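Local coordinates for protein putative poly(3-hydroxybutyrate) depolymerase LpqC (Bordetella parapertussis 12822, PDB 3D0K) that is probably an alpha/beta-hydrolase that cleaves ester bonds, perhaps those of poly(3-hydroxybutyrate) or related polyesters, at residues Ile210-Thr219 and Pro235-Tyr245; Thr41-Gly49 and Gly67-Ala78. All coordinates share one frame; numbering follows the deposited sequence.

Interaction 1: residues Ile210-Thr219 and Pro235-Tyr245; sequences ILAGDQDIAT and PHRYARARHYY. With SO4 (sulfate ion), chain E.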
loop_
_atom_site.group_PDB
_atom_site.type_symbol
_atom_site.label_atom_id
_atom_site.label_comp_id
_atom_site.label_asym_id
_atom_site.label_seq_id
_atom_site.Cartn_x
_atom_site.Cartn_y
_atom_site.Cartn_z
ATOM N N ILE A 210 -8.442 -3.856 5.963
ATOM C CA ILE A 210 -7.766 -2.988 6.877
ATOM C C ILE A 210 -7.205 -3.890 7.931
ATOM O O ILE A 210 -7.976 -4.546 8.657
ATOM C CB ILE A 210 -8.722 -1.987 7.499
ATOM C CG1 ILE A 210 -9.372 -1.140 6.372
ATOM C CG2 ILE A 210 -7.997 -1.188 8.599
ATOM C CD1 ILE A 210 -10.778 -0.547 6.883
ATOM N N LEU A 211 -5.865 -3.987 7.997
ATOM C CA LEU A 211 -5.245 -4.945 8.923
ATOM C C LEU A 211 -4.689 -4.159 10.110
ATOM O O LEU A 211 -3.786 -3.306 9.936
ATOM C CB LEU A 211 -4.139 -5.727 8.260
ATOM C CG LEU A 211 -3.552 -6.984 8.881
ATOM C CD1 LEU A 211 -4.600 -8.131 9.065
ATOM C CD2 LEU A 211 -2.384 -7.535 8.001
ATOM N N ALA A 212 -5.238 -4.431 11.284
ATOM C CA ALA A 212 -4.964 -3.587 12.467
ATOM C C ALA A 212 -4.449 -4.423 13.650
ATOM O O ALA A 212 -5.158 -5.295 14.145
ATOM C CB ALA A 212 -6.225 -2.769 12.843
ATOM N N GLY A 213 -3.226 -4.147 14.115
ATOM C CA GLY A 213 -2.696 -4.827 15.302
ATOM C C GLY A 213 -3.362 -4.245 16.518
ATOM O O GLY A 213 -3.450 -3.009 16.665
ATOM N N ASP A 214 -3.871 -5.103 17.404
ATOM C CA ASP A 214 -4.586 -4.599 18.580
ATOM C C ASP A 214 -3.694 -4.114 19.717
ATOM O O ASP A 214 -4.179 -3.612 20.738
ATOM C CB ASP A 214 -5.685 -5.570 19.049
ATOM C CG ASP A 214 -5.150 -6.824 19.747
ATOM O OD1 ASP A 214 -3.928 -6.928 20.046
ATOM O OD2 ASP A 214 -5.998 -7.719 20.010
ATOM N N GLN A 215 -2.388 -4.275 19.532
ATOM C CA GLN A 215 -1.381 -3.698 20.386
ATOM C C GLN A 215 -0.743 -2.433 19.742
ATOM O O GLN A 215 0.223 -1.897 20.279
ATOM C CB GLN A 215 -0.290 -4.741 20.722
ATOM C CG GLN A 215 -0.792 -5.981 21.504
ATOM C CD GLN A 215 -1.580 -5.605 22.752
ATOM O OE1 GLN A 215 -2.778 -5.860 22.823
ATOM N NE2 GLN A 215 -0.917 -4.954 23.722
ATOM N N ASP A 216 -1.287 -1.934 18.620
ATOM C CA ASP A 216 -0.765 -0.672 18.061
ATOM C C ASP A 216 -1.502 0.458 18.766
ATOM O O ASP A 216 -2.398 1.127 18.203
ATOM C CB ASP A 216 -0.918 -0.628 16.517
ATOM C CG ASP A 216 -0.006 0.406 15.851
ATOM O OD1 ASP A 216 0.478 1.358 16.501
ATOM O OD2 ASP A 216 0.235 0.280 14.636
ATOM N N ILE A 217 -1.135 0.627 20.043
ATOM C CA ILE A 217 -1.914 1.455 20.958
ATOM C C ILE A 217 -1.029 2.416 21.739
ATOM O O ILE A 217 -1.510 3.075 22.645
ATOM C CB ILE A 217 -2.800 0.600 21.956
ATOM C CG1 ILE A 217 -1.921 -0.355 22.809
ATOM C CG2 ILE A 217 -3.947 -0.135 21.187
ATOM C CD1 ILE A 217 -2.587 -0.875 24.082
ATOM N N ALA A 218 0.240 2.522 21.362
ATOM C CA ALA A 218 1.131 3.519 21.960
ATOM C C ALA A 218 0.727 4.926 21.471
ATOM O O ALA A 218 0.342 5.102 20.294
ATOM C CB ALA A 218 2.589 3.201 21.604
ATOM N N THR A 219 0.818 5.916 22.352
ATOM C CA THR A 219 0.127 7.227 22.152
ATOM C C THR A 219 1.025 8.483 22.027
ATOM O O THR A 219 2.214 8.466 22.417
ATOM C CB THR A 219 -0.908 7.484 23.268
ATOM O OG1 THR A 219 -0.243 7.510 24.540
ATOM C CG2 THR A 219 -2.014 6.386 23.278
ATOM N N PRO A 235 -7.047 8.037 19.550
ATOM C CA PRO A 235 -5.765 8.269 20.256
ATOM C C PRO A 235 -4.552 7.494 19.726
ATOM O O PRO A 235 -3.411 7.842 20.070
ATOM C CB PRO A 235 -6.076 7.857 21.707
ATOM C CG PRO A 235 -7.241 6.888 21.577
ATOM C CD PRO A 235 -8.011 7.256 20.339
ATOM N N HIS A 236 -4.784 6.463 18.904
ATOM C CA HIS A 236 -3.746 5.540 18.471
ATOM C C HIS A 236 -4.197 4.873 17.180
ATOM O O HIS A 236 -5.355 5.017 16.781
ATOM C CB HIS A 236 -3.359 4.503 19.565
ATOM C CG HIS A 236 -4.532 3.818 20.217
ATOM N ND1 HIS A 236 -5.454 3.081 19.503
ATOM C CD2 HIS A 236 -4.944 3.785 21.512
ATOM C CE1 HIS A 236 -6.388 2.630 20.327
ATOM N NE2 HIS A 236 -6.110 3.053 21.549
ATOM N N ARG A 237 -3.302 4.117 16.529
ATOM C CA ARG A 237 -3.599 3.666 15.182
ATOM C C ARG A 237 -4.727 2.651 15.218
ATOM O O ARG A 237 -5.511 2.574 14.285
ATOM C CB ARG A 237 -2.363 3.046 14.521
ATOM C CG ARG A 237 -1.164 4.043 14.416
ATOM C CD ARG A 237 -0.047 3.449 13.603
ATOM N NE ARG A 237 1.081 4.381 13.455
ATOM C CZ ARG A 237 2.006 4.619 14.391
ATOM N NH1 ARG A 237 2.997 5.468 14.114
ATOM N NH2 ARG A 237 1.967 3.985 15.566
ATOM N N TYR A 238 -4.779 1.841 16.269
ATOM C CA TYR A 238 -5.787 0.783 16.333
ATOM C C TYR A 238 -7.196 1.441 16.384
ATOM O O TYR A 238 -8.110 1.040 15.625
ATOM C CB TYR A 238 -5.513 -0.108 17.554
ATOM C CG TYR A 238 -6.538 -1.214 17.792
ATOM C CD1 TYR A 238 -6.911 -2.092 16.759
ATOM C CD2 TYR A 238 -7.069 -1.420 19.076
ATOM C CE1 TYR A 238 -7.825 -3.104 16.976
ATOM C CE2 TYR A 238 -8.002 -2.444 19.317
ATOM C CZ TYR A 238 -8.365 -3.283 18.261
ATOM O OH TYR A 238 -9.292 -4.293 18.504
ATOM N N ALA A 239 -7.380 2.460 17.245
ATOM C CA ALA A 239 -8.660 3.218 17.243
ATOM C C ALA A 239 -8.966 3.820 15.871
ATOM O O ALA A 239 -10.118 3.814 15.439
ATOM C CB ALA A 239 -8.671 4.323 18.281
ATOM N N ARG A 240 -7.943 4.373 15.212
ATOM C CA ARG A 240 -8.175 5.027 13.941
ATOM C C ARG A 240 -8.631 4.054 12.875
ATOM O O ARG A 240 -9.445 4.424 11.991
ATOM C CB ARG A 240 -6.930 5.779 13.471
ATOM C CG ARG A 240 -6.570 6.844 14.443
ATOM C CD ARG A 240 -5.354 7.693 14.036
ATOM N NE ARG A 240 -5.070 8.622 15.132
ATOM C CZ ARG A 240 -3.957 9.346 15.255
ATOM N NH1 ARG A 240 -2.996 9.256 14.353
ATOM N NH2 ARG A 240 -3.782 10.141 16.303
ATOM N N ALA A 241 -8.090 2.836 12.921
ATOM C CA ALA A 241 -8.487 1.766 11.988
ATOM C C ALA A 241 -9.996 1.473 12.115
ATOM O O ALA A 241 -10.731 1.423 11.129
ATOM C CB ALA A 241 -7.654 0.474 12.262
ATOM N N ARG A 242 -10.493 1.393 13.344
ATOM C CA ARG A 242 -11.922 1.140 13.585
ATOM C C ARG A 242 -12.778 2.322 13.129
ATOM O O ARG A 242 -13.875 2.146 12.597
ATOM C CB ARG A 242 -12.200 0.914 15.086
ATOM C CG ARG A 242 -11.381 -0.197 15.743
ATOM C CD ARG A 242 -12.214 -0.825 16.938
ATOM N NE ARG A 242 -13.036 -1.883 16.337
ATOM C CZ ARG A 242 -12.791 -3.195 16.403
ATOM N NH1 ARG A 242 -13.601 -4.042 15.769
ATOM N NH2 ARG A 242 -11.767 -3.676 17.113
ATOM N N HIS A 243 -12.260 3.518 13.337
ATOM C CA HIS A 243 -12.929 4.757 12.948
ATOM C C HIS A 243 -13.083 4.756 11.414
ATOM O O HIS A 243 -14.168 5.066 10.921
ATOM C CB HIS A 243 -12.107 5.941 13.439
ATOM C CG HIS A 243 -12.733 7.284 13.206
ATOM N ND1 HIS A 243 -12.583 7.976 12.021
ATOM C CD2 HIS A 243 -13.475 8.079 14.010
ATOM C CE1 HIS A 243 -13.221 9.139 12.101
ATOM N NE2 HIS A 243 -13.773 9.227 13.297
ATOM N N TYR A 244 -12.012 4.430 10.686
ATOM C CA TYR A 244 -12.050 4.415 9.211
ATOM C C TYR A 244 -13.073 3.420 8.669
ATOM O O TYR A 244 -13.898 3.744 7.787
ATOM C CB TYR A 244 -10.648 4.092 8.656
ATOM C CG TYR A 244 -10.528 4.090 7.157
ATOM C CD1 TYR A 244 -10.772 5.255 6.380
ATOM C CD2 TYR A 244 -10.067 2.926 6.501
ATOM C CE1 TYR A 244 -10.605 5.217 4.958
ATOM C CE2 TYR A 244 -9.867 2.920 5.138
ATOM C CZ TYR A 244 -10.145 4.067 4.387
ATOM O OH TYR A 244 -9.919 4.017 3.018
ATOM N N TYR A 245 -12.991 2.212 9.200
ATOM C CA TYR A 245 -13.941 1.161 8.875
ATOM C C TYR A 245 -15.404 1.596 9.052
ATOM O O TYR A 245 -16.215 1.444 8.154
ATOM C CB TYR A 245 -13.632 -0.110 9.653
ATOM C CG TYR A 245 -14.581 -1.235 9.306
ATOM C CD1 TYR A 245 -14.463 -1.931 8.094
ATOM C CD2 TYR A 245 -15.605 -1.603 10.182
ATOM C CE1 TYR A 245 -15.336 -2.986 7.798
ATOM C CE2 TYR A 245 -16.494 -2.647 9.864
ATOM C CZ TYR A 245 -16.334 -3.323 8.693
ATOM O OH TYR A 245 -17.207 -4.343 8.392
HETATM S S SO4 E . 2.485 6.422 10.272
HETATM O O1 SO4 E . 1.565 5.871 9.275
HETATM O O2 SO4 E . 2.390 7.885 10.163
HETATM O O3 SO4 E . 2.198 6.074 11.634
HETATM O O4 SO4 E . 3.877 6.183 9.949
HETATM O O HOH W 1 -0.636 3.904 17.770
#

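Interaction 2: residues Thr41-Gly49 and Gly67-Ala78; sequences TLNTYRPYG and GADYRDFWIPAA. With FMT (formic acid), chain K; SO4 (sulfate ion), chain G.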
loop_
_atom_site.group_PDB
_atom_site.type_symbol
_atom_site.label_atom_id
_atom_site.label_comp_id
_atom_site.label_asym_id
_atom_site.label_seq_id
_atom_site.Cartn_x
_atom_site.Cartn_y
_atom_site.Cartn_z
ATOM N N THR A 41 13.342 3.611 -6.610
ATOM C CA THR A 41 14.022 2.327 -6.654
ATOM C C THR A 41 13.004 1.211 -6.461
ATOM O O THR A 41 12.116 1.332 -5.635
ATOM C CB THR A 41 15.114 2.226 -5.561
ATOM O OG1 THR A 41 15.993 3.354 -5.678
ATOM C CG2 THR A 41 15.926 0.903 -5.715
ATOM N N LEU A 42 13.151 0.149 -7.226
ATOM C CA LEU A 42 12.385 -1.070 -6.973
ATOM C C LEU A 42 13.319 -2.001 -6.219
ATOM O O LEU A 42 14.318 -2.487 -6.779
ATOM C CB LEU A 42 11.891 -1.730 -8.257
ATOM C CG LEU A 42 11.247 -0.849 -9.339
ATOM C CD1 LEU A 42 10.761 -1.693 -10.530
ATOM C CD2 LEU A 42 10.053 -0.169 -8.631
ATOM N N ASN A 43 13.051 -2.177 -4.936
ATOM C CA ASN A 43 13.781 -3.183 -4.161
ATOM C C ASN A 43 12.983 -4.458 -4.325
ATOM O O ASN A 43 11.836 -4.553 -3.909
ATOM C CB ASN A 43 13.927 -2.779 -2.688
ATOM C CG ASN A 43 14.973 -1.708 -2.518
ATOM O OD1 ASN A 43 16.161 -1.981 -2.764
ATOM N ND2 ASN A 43 14.550 -0.460 -2.178
ATOM N N THR A 44 13.584 -5.422 -5.010
ATOM C CA THR A 44 12.845 -6.588 -5.461
ATOM C C THR A 44 13.382 -7.879 -4.845
ATOM O O THR A 44 14.556 -7.952 -4.404
ATOM C CB THR A 44 12.907 -6.705 -6.999
ATOM O OG1 THR A 44 14.286 -6.900 -7.423
ATOM C CG2 THR A 44 12.320 -5.463 -7.623
ATOM N N TYR A 45 12.533 -8.905 -4.844
ATOM C CA TYR A 45 13.019 -10.261 -4.572
ATOM C C TYR A 45 12.333 -11.229 -5.498
ATOM O O TYR A 45 11.089 -11.258 -5.599
ATOM C CB TYR A 45 12.787 -10.677 -3.128
ATOM C CG TYR A 45 13.282 -12.058 -2.858
ATOM C CD1 TYR A 45 14.654 -12.310 -2.752
ATOM C CD2 TYR A 45 12.382 -13.114 -2.650
ATOM C CE1 TYR A 45 15.131 -13.629 -2.497
ATOM C CE2 TYR A 45 12.844 -14.433 -2.393
ATOM C CZ TYR A 45 14.201 -14.684 -2.338
ATOM O OH TYR A 45 14.630 -15.974 -2.068
ATOM N N ARG A 46 13.140 -12.051 -6.149
ATOM C CA ARG A 46 12.607 -13.119 -6.953
ATOM C C ARG A 46 13.108 -14.460 -6.418
ATOM O O ARG A 46 14.316 -14.684 -6.336
ATOM C CB ARG A 46 13.041 -12.956 -8.425
ATOM C CG ARG A 46 12.592 -14.123 -9.268
ATOM C CD ARG A 46 12.928 -13.874 -10.724
ATOM N NE ARG A 46 12.538 -15.054 -11.478
ATOM C CZ ARG A 46 12.040 -15.003 -12.700
ATOM N NH1 ARG A 46 11.668 -16.120 -13.288
ATOM N NH2 ARG A 46 11.912 -13.815 -13.316
ATOM N N PRO A 47 12.187 -15.346 -5.997
ATOM C CA PRO A 47 12.620 -16.665 -5.463
ATOM C C PRO A 47 13.059 -17.605 -6.574
ATOM O O PRO A 47 12.626 -17.458 -7.723
ATOM C CB PRO A 47 11.348 -17.260 -4.833
ATOM C CG PRO A 47 10.238 -16.567 -5.507
ATOM C CD PRO A 47 10.727 -15.167 -5.972
ATOM N N TYR A 48 13.858 -18.611 -6.234
ATOM C CA TYR A 48 14.048 -19.696 -7.197
ATOM C C TYR A 48 12.692 -20.347 -7.448
ATOM O O TYR A 48 11.879 -20.462 -6.550
ATOM C CB TYR A 48 15.027 -20.726 -6.679
ATOM C CG TYR A 48 16.408 -20.158 -6.597
ATOM C CD1 TYR A 48 17.149 -19.932 -7.753
ATOM C CD2 TYR A 48 16.996 -19.901 -5.371
ATOM C CE1 TYR A 48 18.454 -19.432 -7.712
ATOM C CE2 TYR A 48 18.310 -19.390 -5.309
ATOM C CZ TYR A 48 19.016 -19.168 -6.486
ATOM O OH TYR A 48 20.280 -18.663 -6.431
ATOM N N GLY A 49 12.426 -20.662 -8.703
ATOM C CA GLY A 49 11.217 -21.343 -9.028
ATOM C C GLY A 49 10.076 -20.404 -9.346
ATOM O O GLY A 49 8.969 -20.881 -9.595
ATOM N N GLY A 67 12.508 0.507 2.028
ATOM C CA GLY A 67 11.988 -0.495 1.119
ATOM C C GLY A 67 12.785 -1.791 1.088
ATOM O O GLY A 67 12.213 -2.866 0.898
ATOM N N ALA A 68 14.112 -1.694 1.218
ATOM C CA ALA A 68 14.958 -2.905 1.181
ATOM C C ALA A 68 14.621 -3.811 2.353
ATOM O O ALA A 68 14.508 -5.037 2.213
ATOM C CB ALA A 68 16.468 -2.534 1.142
ATOM N N ASP A 69 14.417 -3.192 3.520
ATOM C CA ASP A 69 13.964 -3.922 4.692
ATOM C C ASP A 69 12.618 -4.591 4.469
ATOM O O ASP A 69 12.457 -5.778 4.761
ATOM C CB ASP A 69 13.804 -2.970 5.874
ATOM C CG ASP A 69 15.126 -2.616 6.554
ATOM O OD1 ASP A 69 16.191 -3.222 6.240
ATOM O OD2 ASP A 69 15.072 -1.707 7.423
ATOM N N TYR A 70 11.640 -3.829 3.960
ATOM C CA TYR A 70 10.311 -4.417 3.693
ATOM C C TYR A 70 10.348 -5.581 2.694
ATOM O O TYR A 70 9.669 -6.605 2.852
ATOM C CB TYR A 70 9.351 -3.338 3.247
ATOM C CG TYR A 70 8.701 -2.724 4.434
ATOM C CD1 TYR A 70 7.543 -3.272 4.950
ATOM C CD2 TYR A 70 9.298 -1.662 5.123
ATOM C CE1 TYR A 70 6.911 -2.718 6.084
ATOM C CE2 TYR A 70 8.711 -1.113 6.284
ATOM C CZ TYR A 70 7.498 -1.656 6.749
ATOM O OH TYR A 70 6.848 -1.140 7.860
ATOM N N ARG A 71 11.184 -5.426 1.674
ATOM C CA ARG A 71 11.374 -6.497 0.692
ATOM C C ARG A 71 11.919 -7.753 1.423
ATOM O O ARG A 71 11.468 -8.867 1.188
ATOM C CB ARG A 71 12.324 -5.999 -0.407
ATOM C CG ARG A 71 12.784 -7.078 -1.439
ATOM C CD ARG A 71 14.008 -7.948 -0.995
ATOM N NE ARG A 71 15.116 -7.170 -0.428
ATOM C CZ ARG A 71 15.906 -6.346 -1.111
ATOM N NH1 ARG A 71 16.856 -5.708 -0.461
ATOM N NH2 ARG A 71 15.783 -6.180 -2.441
ATOM N N ASP A 72 12.849 -7.545 2.348
ATOM C CA ASP A 72 13.450 -8.669 3.133
ATOM C C ASP A 72 12.394 -9.379 3.985
ATOM O O ASP A 72 12.438 -10.619 4.154
ATOM C CB ASP A 72 14.560 -8.161 4.054
ATOM C CG ASP A 72 15.873 -7.820 3.304
ATOM O OD1 ASP A 72 15.993 -8.062 2.096
ATOM O OD2 ASP A 72 16.788 -7.286 3.957
ATOM N N PHE A 73 11.469 -8.606 4.566
ATOM C CA PHE A 73 10.419 -9.210 5.420
ATOM C C PHE A 73 9.591 -10.241 4.668
ATOM O O PHE A 73 9.089 -11.186 5.282
ATOM C CB PHE A 73 9.413 -8.164 5.918
ATOM C CG PHE A 73 10.007 -7.084 6.749
ATOM C CD1 PHE A 73 11.215 -7.260 7.412
ATOM C CD2 PHE A 73 9.323 -5.854 6.867
ATOM C CE1 PHE A 73 11.772 -6.210 8.214
ATOM C CE2 PHE A 73 9.846 -4.801 7.668
ATOM C CZ PHE A 73 11.090 -4.986 8.325
ATOM N N TRP A 74 9.428 -10.048 3.350
ATOM C CA TRP A 74 8.621 -10.926 2.507
ATOM C C TRP A 74 9.357 -12.122 1.876
ATOM O O TRP A 74 8.726 -12.940 1.205
ATOM C CB TRP A 74 7.926 -10.119 1.408
ATOM C CG TRP A 74 6.740 -9.341 1.944
ATOM C CD1 TRP A 74 6.761 -8.143 2.664
ATOM C CD2 TRP A 74 5.390 -9.751 1.874
ATOM N NE1 TRP A 74 5.455 -7.764 2.991
ATOM C CE2 TRP A 74 4.603 -8.745 2.526
ATOM C CE3 TRP A 74 4.737 -10.855 1.269
ATOM C CZ2 TRP A 74 3.206 -8.830 2.603
ATOM C CZ3 TRP A 74 3.344 -10.939 1.353
ATOM C CH2 TRP A 74 2.597 -9.922 2.023
ATOM N N ILE A 75 10.673 -12.209 2.062
ATOM C CA ILE A 75 11.442 -13.342 1.513
ATOM C C ILE A 75 10.928 -14.760 1.902
ATOM O O ILE A 75 10.724 -15.618 1.024
ATOM C CB ILE A 75 12.961 -13.170 1.719
ATOM C CG1 ILE A 75 13.481 -12.022 0.792
ATOM C CG2 ILE A 75 13.719 -14.507 1.406
ATOM C CD1 ILE A 75 14.948 -11.602 1.148
ATOM N N PRO A 76 10.732 -15.028 3.198
ATOM C CA PRO A 76 10.279 -16.384 3.516
ATOM C C PRO A 76 8.946 -16.767 2.857
ATOM O O PRO A 76 8.825 -17.873 2.331
ATOM C CB PRO A 76 10.181 -16.365 5.053
ATOM C CG PRO A 76 11.138 -15.229 5.459
ATOM C CD PRO A 76 10.916 -14.201 4.418
ATOM N N ALA A 77 7.977 -15.851 2.845
ATOM C CA ALA A 77 6.708 -16.097 2.141
ATOM C C ALA A 77 6.937 -16.268 0.606
ATOM O O ALA A 77 6.282 -17.106 -0.027
ATOM C CB ALA A 77 5.671 -14.950 2.449
ATOM N N ALA A 78 7.855 -15.475 0.022
ATOM C CA ALA A 78 8.137 -15.546 -1.433
ATOM C C ALA A 78 8.755 -16.883 -1.747
ATOM O O ALA A 78 8.444 -17.495 -2.763
ATOM C CB ALA A 78 9.095 -14.422 -1.874
HETATM C C FMT K . 16.632 0.447 2.959
HETATM O O1 FMT K . 16.168 -0.286 3.903
HETATM O O2 FMT K . 16.050 0.798 1.847
HETATM S S SO4 G . 7.225 1.521 10.196
HETATM O O1 SO4 G . 6.403 0.518 10.845
HETATM O O2 SO4 G . 6.678 2.837 10.463
HETATM O O3 SO4 G . 8.593 1.442 10.688
HETATM O O4 SO4 G . 7.240 1.236 8.757
HETATM O O HOH W 2 17.870 -3.898 -2.267
#

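Interaction 1: residues Ile210-Thr219 and Pro235-Tyr245
Tyr238 lies flat beneath the turn that follows strand 210-213, its ring filling the hollow under Asp214. The CA of Asp214 makes a CH-pi contact over one face, 3.7 Å from the Tyr238 ring centroid and almost on the ring normal, with CB resting over the same face near CZ; Ala212 CB meets the ring at its edge. The tyrosine reaches there because CG stands opposite the backbone N (chi1 177°), which swings the ring up from the helix. Further along, small bumps let strand and helix close in: Ala212 CB touches Ala241 CB at 3.6 Å, and the two axes approach to 8.0 Å, running nearly antiparallel. Ile210 is the next bump: its CD1 fits into the corner formed by Tyr244 CD2 (3.6 Å) and Tyr245 CB; Tyr177 and Trp261 stack on Tyr244. This strand-loop-helix unit belongs to an alpha/beta-hydrolase fold, and its loop carries the probable triad acid: Asp216 OD2 is hydrogen-bonded to His271 ND1, as expected of a Ser-His-Asp triad with Ser148. Asp216 OD1 takes a salt bridge from Arg237 NH2 at 3.2 Å through its syn lone pair, the carboxylate and guanidinium planes turned 39° apart. Arg237 starts with CB over the carboxylate face and runs out past OD2, extended from CG to NE. Arg237 NE and NH1 both grip O3 of a sulfate, probably from the crystallisation liquor, at 2.7 Å; Gln152 also binds it. A water joins Asp216 OD1, Ala218 O and Arg237 N, while Tyr238 N donates to Asp216 O at 3.1 Å, tying the loop to the helix start. At the outer end the His236 ring is sandwiched: Ile217 CG2 sits over the centre of one face, 3.8 Å from the centroid, and Pro235 CG covers the rim of the opposite face.

Interaction 2: residues Thr41-Gly49 and Gly67-Ala78
Ile75 presses its CG1 onto the middle of the Tyr45 ring, 3.6 Å from the centroid and 11° off the normal, a CH-pi contact in which the two side chains cross at about a right angle. Its CG2 reaches along the same ring toward CZ, and Ala78 CB closes the edge, 3.6 Å from Tyr45 CD2. With chi1 at 180° the ring is carried away from the backbone N of Tyr45 and out to Ile75; at its far end the hydroxyl bonds to Asp79. Pro47 CG lies against the carbonyl O of Ala78 and, more loosely, its CB. Moving toward the start of the helix, the methylenes of Arg71 take over, Arg71 CD packing 3.7 Å from Tyr45 CB. Bends at chi2 and chi3 fold the arginine back over the strand, where Arg71 NH2 donates to Thr44 O at 2.9 Å, approaching from above the carbonyl plane. Arg71 NE forms a salt bridge with Asp72 OD1 at 2.8 Å, a second hold that limits the rotation of the guanidinium. Outermost, a water bridges Arg71 NH1 to Asn43 OD1, 2.6 Å from the latter, while Asn43 ND2 bonds to Thr89 and comes close to Ala68 N and Gly67 C. At the helix start, Ala68 N holds O2 of a formate, probably from the crystallisation liquor, at 3.2 Å. Helix 67-73 lies nearly along strand 41-46, 18° apart, one helical layer packed on the sheet, as in the alpha-beta-alpha sandwich of the alpha/beta-hydrolase fold.

How the interactions relate
From the N terminus, strand 40-46 runs through the sheet near one edge; the chain passes through strand 56-60, and helices 67-73 and 75-81 then pack on strand 40-46, so interaction 2 closes that loop. The chain then builds strands 84-89, 142-147 and 168-172 with their helices before reaching strand 209-213. Helix 237-255 folds back on this strand and its following loop, so interaction 1 closes a second loop. The two loops come in series and neither nest nor cross. They join helices to distant parts of the same mixed sheet, interaction 2 near the 23-29 edge and interaction 1 near the 262-266 edge, with centres about 27 Å apart and no touch between them.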